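Local coordinates for protein succinyl-CoA:3-ketoacid coenzyme A transferase subunit B (Helicobacter pylori, PDB 3RRL) that catalyses the transfer of coenzyme A from succinyl-CoA to a 3-oxo acid, yielding a 3-oxoacyl-CoA and succinate, at residues B[102-105]-B[106-110]; B[189-192]-B[193-196]; B[6-9]-B[10-14]. One frame throughout, in Å; residues are numbered along the deposited sequence.

The three contacts are local arrangements of the coenzyme A transferase fold. Their centres are about 20 Å apart for contacts 1 and 2, and about 21 Å for each of the other pairs; none touches another. The hairpin of contact 1 is part of a smaller mixed sheet and packs through V103 and L109 on V137 of the large mixed sheet, while contacts 2 and 3 pack on the large sheet itself. Strand 134-138, which holds V137, also offers I136 and I138 to contact 3. Strand 180-186 supplies L183 and L186 to contact 2, and E185 as a salt-bridge partner of R8 in contact 3. All three lie away from E43, the predicted active-site residue.

Contact 1 (B[102-105]-B[106-110])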
loop_
_atom_site.group_PDB
_atom_site.type_symbol
_atom_site.label_atom_id
_atom_site.label_comp_id
_atom_site.label_asym_id
_atom_site.label_seq_id
_atom_site.Cartn_x
_atom_site.Cartn_y
_atom_site.Cartn_z
ATOM N N GLU B 102 11.270 30.804 -7.133
ATOM C CA GLU B 102 11.442 31.712 -6.013
ATOM C C GLU B 102 11.630 30.936 -4.720
ATOM O O GLU B 102 11.097 29.856 -4.560
ATOM C CB GLU B 102 10.217 32.609 -5.841
ATOM C CG GLU B 102 10.068 33.746 -6.812
ATOM C CD GLU B 102 8.742 34.443 -6.652
ATOM O OE1 GLU B 102 7.899 33.935 -5.909
ATOM O OE2 GLU B 102 8.525 35.496 -7.261
ATOM N N VAL B 103 12.383 31.505 -3.793
ATOM C CA VAL B 103 12.445 31.012 -2.436
ATOM C C VAL B 103 12.241 32.199 -1.515
ATOM O O VAL B 103 12.864 33.217 -1.689
ATOM C CB VAL B 103 13.760 30.341 -2.111
ATOM C CG1 VAL B 103 13.763 29.880 -0.687
ATOM C CG2 VAL B 103 14.024 29.204 -3.056
ATOM N N SER B 104 11.357 32.062 -0.546
ATOM C CA SER B 104 11.090 33.113 0.421
ATOM C C SER B 104 11.963 32.980 1.663
ATOM O O SER B 104 12.524 31.939 1.915
ATOM C CB SER B 104 9.617 33.143 0.792
ATOM O OG SER B 104 9.381 32.360 1.931
ATOM N N GLN B 105 12.073 34.052 2.433
ATOM C CA GLN B 105 12.918 34.086 3.623
ATOM C C GLN B 105 12.446 33.114 4.690
ATOM O O GLN B 105 13.204 32.708 5.548
ATOM C CB GLN B 105 13.047 35.503 4.183
ATOM C CG GLN B 105 11.924 35.936 5.065
ATOM C CD GLN B 105 11.956 37.416 5.355
ATOM O OE1 GLN B 105 12.532 38.195 4.613
ATOM N NE2 GLN B 105 11.342 37.805 6.447
ATOM N N ASN B 106 11.173 32.772 4.624
ATOM C CA ASN B 106 10.559 31.851 5.551
ATOM C C ASN B 106 10.800 30.400 5.163
ATOM O O ASN B 106 10.375 29.504 5.857
ATOM C CB ASN B 106 9.067 32.130 5.661
ATOM C CG ASN B 106 8.311 30.995 6.303
ATOM O OD1 ASN B 106 8.673 30.519 7.372
ATOM N ND2 ASN B 106 7.248 30.551 5.649
ATOM N N GLY B 107 11.493 30.176 4.057
ATOM C CA GLY B 107 11.724 28.832 3.572
ATOM C C GLY B 107 10.680 28.312 2.606
ATOM O O GLY B 107 10.665 27.143 2.297
ATOM N N ASP B 108 9.790 29.187 2.159
ATOM C CA ASP B 108 8.786 28.857 1.169
ATOM C C ASP B 108 9.409 28.625 -0.196
ATOM O O ASP B 108 10.403 29.236 -0.533
ATOM C CB ASP B 108 7.771 29.978 1.056
ATOM C CG ASP B 108 7.072 30.256 2.349
ATOM O OD1 ASP B 108 7.241 29.479 3.294
ATOM O OD2 ASP B 108 6.354 31.266 2.425
ATOM N N LEU B 109 8.836 27.712 -0.967
ATOM C CA LEU B 109 9.325 27.415 -2.308
ATOM C C LEU B 109 8.255 27.476 -3.387
ATOM O O LEU B 109 7.177 26.947 -3.226
ATOM C CB LEU B 109 10.024 26.056 -2.346
ATOM C CG LEU B 109 10.276 25.469 -3.733
ATOM C CD1 LEU B 109 11.417 26.151 -4.457
ATOM C CD2 LEU B 109 10.496 23.997 -3.680
ATOM N N ALA B 110 8.561 28.138 -4.491
ATOM C CA ALA B 110 7.667 28.124 -5.630
ATOM C C ALA B 110 8.404 27.559 -6.826
ATOM O O ALA B 110 9.322 28.175 -7.328
ATOM C CB ALA B 110 7.170 29.506 -5.928
#
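S104 and D108 face each other at the closed end of a beta hairpin, where strand 102-104 turns back into strand 109-114 through a type I turn with a G1 beta bulge. The turn is closed by G107 N donating to S104 O at 3.0 Å, and the bulge by S104 N donating to D108 O, also 3.0 Å. G107 carries the positive phi (91°) that this bulge requires, where a CB would press on the preceding carbonyl oxygen. Beyond the bulge, V103 and L109 form a non-hydrogen-bonded antiparallel pair; their outward backbone groups bond instead to K149 and K151 and to T159 and G160, while their side chains rest on V137. One pair further from the turn, E102 and A110 form a hydrogen-bonded pair, with A110 N to E102 O at 3.1 Å and the reciprocal bond somewhat longer.

The hydroxyl of S104 satisfies two amides left over by the turn. With chi1 at 93°, OG lies over the loop and accepts from D108 N at 3.2 Å and, as an ST turn, from N106 N at 3.3 Å. Both bonds are bent, and the one oxygen is shared between the two amides. Polar ends are met from neighbouring loops: E102 bonds through OE1 to L156 N and through OE2 to S155 OG, D108 OD1 accepts from G162 N, and Q105 OE1 from E202 N. Packing is tight beside the hydroxyl, where D108 CB approaches S104 OG to 3.0 Å.

Contact 2 (B[189-192]-B[193-196]); sequences GVSL and DQVK
Residues S191 and Q194 form a capping box at the start of helix 192-198, a surface contact in which the loop leaving strand 180-186 passes into the helix. S191 is the N-cap. Its OG accepts from Q194 N at 2.8 Å, giving one of the first-turn amides a partner where no earlier helical carbonyl is available. The return bond runs from S191 N to Q194 OE1 at 2.9 Å, and its donor stands above the plane of the glutamine amide, 45° out of it. The first torsion of Q194 (chi1 -94°), together with a bend at chi2, directs its chain towards the loop, bringing its CD to within 3.5 Å of S191 OG.

Regular helical bonding follows at once. V195 N donates to S191 O at 3.2 Å, with a weak second bond to L192 O; K196 N gives a nearly straight bond to that same oxygen, at 3.0 Å and 169°.

Just outside the box, V190 and V195 meet as a hydrophobic staple, the residue before the N-cap closing on the fourth residue after it. Their side chains cross at about a right angle, and V195 packs onward against L186, A172 and F174, which ties the helix start to the sheet. The extended K196 chain crosses L192 obliquely, and L192 also touches L183. At the crossing K196 CE comes to 3.8 Å from L192 CG, while the staple is made by V190 CG1 against V195 CG2 at 3.9 Å.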
loop_
_atom_site.group_PDB
_atom_site.type_symbol
_atom_site.label_atom_id
_atom_site.label_comp_id
_atom_site.label_asym_id
_atom_site.label_seq_id
_atom_site.Cartn_x
_atom_site.Cartn_y
_atom_site.Cartn_z
ATOM N N GLY B 189 34.605 34.396 -5.421
ATOM C CA GLY B 189 34.653 35.653 -6.150
ATOM C C GLY B 189 33.414 36.514 -5.978
ATOM O O GLY B 189 33.169 37.446 -6.757
ATOM N N VAL B 190 32.628 36.200 -4.953
ATOM C CA VAL B 190 31.415 36.953 -4.657
ATOM C C VAL B 190 31.550 37.699 -3.327
ATOM O O VAL B 190 32.135 37.187 -2.369
ATOM C CB VAL B 190 30.171 36.037 -4.651
ATOM C CG1 VAL B 190 28.926 36.829 -4.275
ATOM C CG2 VAL B 190 29.992 35.384 -6.019
ATOM N N SER B 191 31.005 38.909 -3.271
ATOM C CA SER B 191 31.183 39.765 -2.105
ATOM C C SER B 191 29.923 39.795 -1.265
ATOM O O SER B 191 28.818 39.628 -1.782
ATOM C CB SER B 191 31.532 41.193 -2.522
ATOM O OG SER B 191 30.348 41.921 -2.793
ATOM N N LEU B 192 30.095 39.984 0.036
ATOM C CA LEU B 192 28.957 40.127 0.929
ATOM C C LEU B 192 27.977 41.161 0.380
ATOM O O LEU B 192 26.765 40.936 0.355
ATOM C CB LEU B 192 29.422 40.519 2.334
ATOM C CG LEU B 192 28.315 40.766 3.364
ATOM C CD1 LEU B 192 27.305 39.631 3.376
ATOM C CD2 LEU B 192 28.892 40.989 4.759
ATOM N N ASP B 193 28.505 42.288 -0.075
ATOM C CA ASP B 193 27.664 43.372 -0.574
ATOM C C ASP B 193 26.907 43.010 -1.851
ATOM O O ASP B 193 25.781 43.465 -2.055
ATOM C CB ASP B 193 28.487 44.649 -0.783
ATOM C CG ASP B 193 28.649 45.457 0.496
ATOM O OD1 ASP B 193 28.646 44.859 1.599
ATOM O OD2 ASP B 193 28.775 46.694 0.397
ATOM N N GLN B 194 27.529 42.214 -2.715
ATOM C CA GLN B 194 26.850 41.736 -3.917
ATOM C C GLN B 194 25.607 40.927 -3.541
ATOM O O GLN B 194 24.570 41.016 -4.196
ATOM C CB GLN B 194 27.793 40.889 -4.780
ATOM C CG GLN B 194 28.502 41.675 -5.871
ATOM C CD GLN B 194 29.915 41.178 -6.137
ATOM O OE1 GLN B 194 30.270 40.050 -5.785
ATOM N NE2 GLN B 194 30.736 42.028 -6.758
ATOM N N VAL B 195 25.720 40.142 -2.476
ATOM C CA VAL B 195 24.606 39.322 -2.014
ATOM C C VAL B 195 23.502 40.181 -1.396
ATOM O O VAL B 195 22.329 40.017 -1.724
ATOM C CB VAL B 195 25.069 38.253 -1.004
ATOM C CG1 VAL B 195 23.890 37.436 -0.519
ATOM C CG2 VAL B 195 26.105 37.350 -1.638
ATOM N N LYS B 196 23.876 41.098 -0.512
ATOM C CA LYS B 196 22.899 41.999 0.084
ATOM C C LYS B 196 22.149 42.734 -1.011
ATOM O O LYS B 196 20.922 42.847 -0.979
ATOM C CB LYS B 196 23.583 43.023 0.985
ATOM C CG LYS B 196 24.240 42.459 2.222
ATOM C CD LYS B 196 24.887 43.588 3.007
ATOM C CE LYS B 196 25.491 43.113 4.315
ATOM N NZ LYS B 196 26.281 44.208 4.948
#

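Contact 3 (B[6-9]-B[10-14])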
loop_
_atom_site.group_PDB
_atom_site.type_symbol
_atom_site.label_atom_id
_atom_site.label_comp_id
_atom_site.label_asym_id
_atom_site.label_seq_id
_atom_site.Cartn_x
_atom_site.Cartn_y
_atom_site.Cartn_z
ATOM N N ILE B 6 26.121 23.770 -9.185
ATOM C CA ILE B 6 26.108 22.322 -9.269
ATOM C C ILE B 6 27.212 21.705 -8.425
ATOM O O ILE B 6 26.956 20.850 -7.572
ATOM C CB ILE B 6 26.221 21.867 -10.733
ATOM C CG1 ILE B 6 24.902 22.140 -11.454
ATOM C CG2 ILE B 6 26.587 20.386 -10.818
ATOM C CD1 ILE B 6 25.034 22.197 -12.960
ATOM N N LYS B 7 28.438 22.152 -8.656
ATOM C CA LYS B 7 29.583 21.676 -7.891
ATOM C C LYS B 7 29.448 21.892 -6.378
ATOM O O LYS B 7 29.925 21.073 -5.592
ATOM C CB LYS B 7 30.881 22.284 -8.432
ATOM C CG LYS B 7 31.224 21.728 -9.814
ATOM C CD LYS B 7 32.613 22.106 -10.292
ATOM C CE LYS B 7 32.898 21.457 -11.641
ATOM N NZ LYS B 7 34.224 21.841 -12.202
ATOM N N ARG B 8 28.796 22.977 -5.967
ATOM C CA ARG B 8 28.596 23.221 -4.537
ATOM C C ARG B 8 27.507 22.292 -4.009
ATOM O O ARG B 8 27.614 21.754 -2.909
ATOM C CB ARG B 8 28.249 24.689 -4.265
ATOM C CG ARG B 8 27.933 25.001 -2.805
ATOM C CD ARG B 8 29.066 24.570 -1.868
ATOM N NE ARG B 8 28.706 24.747 -0.460
ATOM C CZ ARG B 8 27.974 23.879 0.238
ATOM N NH1 ARG B 8 27.688 24.120 1.506
ATOM N NH2 ARG B 8 27.527 22.767 -0.328
ATOM N N ALA B 9 26.470 22.090 -4.812
ATOM C CA ALA B 9 25.409 21.150 -4.464
ATOM C C ALA B 9 25.951 19.731 -4.299
ATOM O O ALA B 9 25.496 18.982 -3.431
ATOM C CB ALA B 9 24.313 21.176 -5.517
ATOM N N ALA B 10 26.920 19.363 -5.134
ATOM C CA ALA B 10 27.483 18.013 -5.096
ATOM C C ALA B 10 28.128 17.705 -3.752
ATOM O O ALA B 10 28.163 16.557 -3.317
ATOM C CB ALA B 10 28.490 17.823 -6.216
ATOM N N LYS B 11 28.636 18.739 -3.096
ATOM C CA LYS B 11 29.288 18.574 -1.808
ATOM C C LYS B 11 28.320 18.093 -0.733
ATOM O O LYS B 11 28.741 17.566 0.302
ATOM C CB LYS B 11 29.962 19.878 -1.381
ATOM C CG LYS B 11 31.116 20.297 -2.282
ATOM C CD LYS B 11 31.828 21.528 -1.730
ATOM C CE LYS B 11 33.200 21.704 -2.362
ATOM N NZ LYS B 11 33.138 21.847 -3.846
ATOM N N GLU B 12 27.027 18.273 -0.979
ATOM C CA GLU B 12 26.005 17.844 -0.020
ATOM C C GLU B 12 25.714 16.339 -0.085
ATOM O O GLU B 12 25.063 15.776 0.803
ATOM C CB GLU B 12 24.716 18.650 -0.215
ATOM C CG GLU B 12 24.905 20.151 -0.009
ATOM C CD GLU B 12 25.260 20.492 1.428
ATOM O OE1 GLU B 12 24.591 19.955 2.342
ATOM O OE2 GLU B 12 26.207 21.285 1.647
ATOM N N LEU B 13 26.192 15.685 -1.137
ATOM C CA LEU B 13 25.973 14.248 -1.281
ATOM C C LEU B 13 27.004 13.467 -0.485
ATOM O O LEU B 13 28.208 13.676 -0.631
ATOM C CB LEU B 13 26.004 13.834 -2.750
ATOM C CG LEU B 13 24.952 14.501 -3.630
ATOM C CD1 LEU B 13 24.920 13.842 -4.988
ATOM C CD2 LEU B 13 23.610 14.386 -2.970
ATOM N N LYS B 14 26.519 12.574 0.367
ATOM C CA LYS B 14 27.380 11.808 1.264
ATOM C C LYS B 14 27.193 10.307 1.062
ATOM O O LYS B 14 26.107 9.851 0.695
ATOM C CB LYS B 14 27.077 12.167 2.720
ATOM C CG LYS B 14 27.178 13.653 3.045
ATOM C CD LYS B 14 28.630 14.095 3.124
ATOM C CE LYS B 14 28.771 15.449 3.810
ATOM N NZ LYS B 14 30.186 15.719 4.224
HETATM O O HOH W 1 32.026 19.572 -6.224
#
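From I6-A9 to A10-L13 the backbone changes its hydrogen-bonding pattern, at the foot of the amino-terminal helix that leads towards strand 18-21. A10 N still reaches four residues back, to I6 O at 2.9 Å and nearly along the C=O axis. The next three amides reach back only three: K11 N to R8 O, E12 N to A9 O, and L13 N to A10 O, the last closing a type I turn over A10-L13. In the first two of these the donor sits well above the carbonyl plane rather than on a lone pair. A water donates to K7 O, its oxygen 2.7 Å away, and the same water reaches K11 NZ through a weak, long contact.

The main side-chain link is an i to i+4 salt bridge between R8 and E12. R8 presents its guanidinium end-on, with NH1 and NH2 both closing on one oxygen, OE2. NH2 makes the shorter and straighter bond, 2.8 Å, to the lone pair of OE2 that points away from OE1; NH1 lies at 3.2 Å. The guanidinium and carboxylate planes are 25° apart, and OE2 lies only 3° out of the guanidinium plane. R8 leaves the helix with CG anti to its amide nitrogen, then bends at chi2 (55°), which turns the group along the coil to meet E12.

Neither charge has a single partner: R8 NE pairs with E185, while E12 OE1 bridges to K134 and OE2 also accepts from Q166. Together with A9 against I138 and I168, these bonds fasten the helix to strands 134-138, 166-168 and 180-186. K11 crosses R8 at about a right angle, its CD 4.1 Å from R8 CD.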